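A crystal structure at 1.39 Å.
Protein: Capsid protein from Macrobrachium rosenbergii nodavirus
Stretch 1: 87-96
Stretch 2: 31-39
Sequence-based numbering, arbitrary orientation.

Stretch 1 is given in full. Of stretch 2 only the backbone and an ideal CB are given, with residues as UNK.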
# COMPACT_ATOMS: atom_id res chain seq x y z
N SER A 87 5.62 -1.61 7.41
CA SER A 87 5.05 -1.76 8.71
C SER A 87 4.65 -0.43 9.21
O SER A 87 5.43 0.51 9.14
CB SER A 87 6.07 -2.38 9.60
OG SER A 87 7.14 -1.53 9.76
N PHE A 88 3.42 -0.32 9.69
CA PHE A 88 2.91 0.94 10.17
C PHE A 88 1.83 0.73 11.19
O PHE A 88 1.18 -0.31 11.26
CB PHE A 88 2.40 1.82 9.02
CG PHE A 88 1.12 1.34 8.42
CD1 PHE A 88 1.10 0.33 7.49
CD2 PHE A 88 -0.06 1.89 8.82
CE1 PHE A 88 -0.13 -0.14 6.97
CE2 PHE A 88 -1.28 1.40 8.31
CZ PHE A 88 -1.30 0.38 7.39
N GLN A 89 1.54 1.79 11.93
CA GLN A 89 0.47 1.84 12.90
C GLN A 89 -0.52 2.87 12.40
O GLN A 89 -0.13 3.98 12.00
CB GLN A 89 1.00 2.23 14.27
CG GLN A 89 -0.00 2.24 15.41
CD GLN A 89 0.76 2.45 16.70
OE1 GLN A 89 1.88 2.01 16.86
NE2 GLN A 89 0.25 3.34 17.45
N ALA A 90 -1.81 2.51 12.34
CA ALA A 90 -2.86 3.50 12.03
C ALA A 90 -2.83 4.57 13.13
O ALA A 90 -2.58 4.30 14.30
CB ALA A 90 -4.23 2.89 11.92
N ASN A 91 -3.19 5.79 12.72
CA ASN A 91 -3.28 6.92 13.68
C ASN A 91 -4.54 6.78 14.50
O ASN A 91 -5.31 5.83 14.41
CB ASN A 91 -3.07 8.22 12.93
CG ASN A 91 -4.25 8.60 12.11
OD1 ASN A 91 -5.33 8.01 12.17
ND2 ASN A 91 -4.03 9.63 11.28
N SER A 92 -4.73 7.86 15.34
CA SER A 92 -5.81 7.84 16.30
C SER A 92 -7.22 7.93 15.68
O SER A 92 -8.19 7.68 16.34
CB SER A 92 -5.71 9.03 17.26
OG SER A 92 -5.79 10.25 16.58
N ILE A 93 -7.29 8.24 14.38
CA ILE A 93 -8.53 8.37 13.63
C ILE A 93 -8.62 7.23 12.59
O ILE A 93 -9.48 7.25 11.72
CB ILE A 93 -8.74 9.74 13.02
CG1 ILE A 93 -7.70 10.17 12.03
CG2 ILE A 93 -8.88 10.75 14.16
CD1 ILE A 93 -8.20 11.31 11.12
N GLY A 94 -7.80 6.19 12.68
CA GLY A 94 -7.92 5.06 11.79
C GLY A 94 -7.38 5.23 10.42
O GLY A 94 -7.85 4.54 9.53
N GLU A 95 -6.40 6.07 10.23
CA GLU A 95 -5.84 6.35 8.96
C GLU A 95 -4.33 6.21 8.95
O GLU A 95 -3.65 6.26 9.96
CB GLU A 95 -6.26 7.78 8.52
CG GLU A 95 -7.74 8.01 8.42
CD GLU A 95 -8.10 9.27 7.56
OE1 GLU A 95 -7.31 10.12 7.43
OE2 GLU A 95 -9.21 9.15 7.13
N ALA A 96 -3.81 6.16 7.71
CA ALA A 96 -2.37 6.27 7.50
C ALA A 96 -2.13 6.94 6.18
O ALA A 96 -2.80 6.61 5.20
CB ALA A 96 -1.71 4.89 7.58
N UNK A 31 -1.74 9.70 -0.39
CA UNK A 31 -3.03 9.01 -0.26
C UNK A 31 -3.22 8.64 1.15
O UNK A 31 -2.32 8.05 1.78
CB UNK A 31 -3.12 7.77 -1.15
N UNK A 32 -4.38 8.89 1.72
CA UNK A 32 -4.76 8.43 3.05
C UNK A 32 -5.57 7.20 2.99
O UNK A 32 -6.65 7.20 2.36
CB UNK A 32 -5.53 9.51 3.81
N UNK A 33 -5.07 6.12 3.52
CA UNK A 33 -5.87 4.90 3.70
C UNK A 33 -6.69 5.12 4.92
O UNK A 33 -6.18 5.59 5.98
CB UNK A 33 -5.01 3.64 3.82
N UNK A 34 -7.96 4.79 4.89
CA UNK A 34 -8.90 5.10 5.98
C UNK A 34 -9.67 3.85 6.34
O UNK A 34 -9.59 2.83 5.69
CB UNK A 34 -9.86 6.22 5.59
N UNK A 35 -10.40 3.95 7.47
CA UNK A 35 -11.21 2.87 7.90
C UNK A 35 -10.51 1.77 8.67
O UNK A 35 -10.99 0.64 8.75
CB UNK A 35 -11.89 2.27 6.67
N UNK A 36 -9.29 2.01 9.11
CA UNK A 36 -8.49 1.00 9.84
C UNK A 36 -8.79 1.14 11.30
O UNK A 36 -9.22 2.20 11.77
CB UNK A 36 -6.99 1.16 9.58
N UNK A 37 -8.58 0.08 12.08
CA UNK A 37 -8.80 0.19 13.51
C UNK A 37 -7.84 1.21 14.06
O UNK A 37 -6.62 1.06 13.94
CB UNK A 37 -8.63 -1.16 14.21
N UNK A 38 -8.31 2.24 14.80
CA UNK A 38 -7.37 3.20 15.27
C UNK A 38 -6.28 2.61 16.16
O UNK A 38 -6.54 1.75 17.01
CB UNK A 38 -8.12 4.30 16.02
N UNK A 39 -5.08 3.08 15.90
CA UNK A 39 -3.88 2.66 16.67
C UNK A 39 -3.43 1.21 16.45
O UNK A 39 -2.46 0.80 17.06
CB UNK A 39 -4.15 2.85 18.16

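Position 31 lies in a strand already under way, with CA-to-CB sideways and nothing of stretch 1 within 5.5 Å of the ideal CB, so this contact leaves the choice wide. The residue is Q31, whose amide finds its partners elsewhere in the structure.

At position 32 the CB again points sideways, 4.1 Å from E95 OE1. A basic or neutral polar side chain would seem the natural answer to that carboxylate. The residue is nevertheless D32, and its OD2 lies 3.7 Å from E95 OE1, like charge near like. Water 1 eases the pairing by donating to both atoms, 2.6 Å from D32 OD2 and 3.1 Å from E95 OE1.

Position 33 is fixed by its backbone: an antiparallel bridge with A96, the position's N donating to A96 O at 2.9 Å and A96 N returning to its O at 3.0 Å. CB leaves on the same sheet face as the A96 methyl. Extended angles and a small apolar neighbour suit a beta-branched or other aliphatic residue, and I33 fits.

Position 34 sets its CB 3.4 Å from E95 OE2, close enough for a short donor such as serine or threonine; a long side chain would have to turn aside. T34 supplies the hydroxyl, and OG1 donates to E95 OE2 at 2.7 Å.

Position 35, at phi 83° and psi 13°, would jam a CB against the preceding carbonyl O. The backbone itself calls for glycine, and G35 is there, its N donating to water 2.

Position 36 points toward stretch 1, its CB 4.0 Å from A90 CB, with the F88 ring beyond. Its N is held by G94 O at 2.9 Å. Leucine, methionine or isoleucine could all be considered. L36 lays CB against A90 CB and brings CD1 to the edge of the F88 ring, 3.8 Å from CE2.

Position 37 points away into space free of stretch 1, so many residues would serve, polar ones readily. It is K37.

Position 38 has phi -60° and psi 138°, and its N makes no hydrogen bond to stretch 1. Proline is well suited, though other compact residues could fit. P38 rests on the turn from N91 to G94, CG 3.8 Å from G94 N.

Position 39 has positive phi, 69°, favouring glycine, asparagine or aspartate. Its N donates to N91 O at 3.1 Å, and CB points away, yet polar groups of stretch 1 lie nearby. N39 curls its end back: OD1 accepts from water 3, which also meets Q89 NE2 and A90 O, while ND2 donates to water 4, itself bound to S92 O.

Stretch 2 31-39: QDITGLKPN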
# COMPACT_ATOMS: atom_id res chain seq x y z
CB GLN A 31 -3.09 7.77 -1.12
CG GLN A 31 -4.42 7.07 -1.14
CD GLN A 31 -4.53 6.03 -2.21
OE1 GLN A 31 -3.88 6.13 -3.25
NE2 GLN A 31 -5.36 5.05 -2.07
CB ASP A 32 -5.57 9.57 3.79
CG ASP A 32 -4.82 10.76 4.10
OD1 ASP A 32 -3.61 10.85 3.94
OD2 ASP A 32 -5.47 11.73 4.70
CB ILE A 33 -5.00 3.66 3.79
CG1 ILE A 33 -4.23 3.45 2.50
CG2 ILE A 33 -5.79 2.40 4.14
CD1 ILE A 33 -3.40 2.15 2.37
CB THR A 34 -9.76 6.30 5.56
OG1 THR A 34 -10.51 6.85 6.66
CG2 THR A 34 -10.75 5.77 4.54
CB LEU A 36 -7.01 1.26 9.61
CG LEU A 36 -6.56 1.22 8.18
CD1 LEU A 36 -5.10 1.70 8.10
CD2 LEU A 36 -6.71 -0.14 7.59
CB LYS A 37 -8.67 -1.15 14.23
CG LYS A 37 -9.07 -1.14 15.63
CD LYS A 37 -9.11 -2.55 16.24
CE LYS A 37 -9.70 -2.48 17.62
NZ LYS A 37 -8.97 -1.72 18.60
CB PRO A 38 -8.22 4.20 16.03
CG PRO A 38 -9.57 4.11 15.34
CD PRO A 38 -9.73 2.67 14.98
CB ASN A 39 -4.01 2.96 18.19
CG ASN A 39 -4.53 4.36 18.41
OD1 ASN A 39 -3.99 5.32 17.96
ND2 ASN A 39 -5.68 4.42 19.07
O HOH W 1 -8.08 11.83 4.99
O HOH W 2 -10.96 5.86 9.81
O HOH W 3 -1.63 5.45 16.62
O HOH W 4 -7.83 6.72 19.00
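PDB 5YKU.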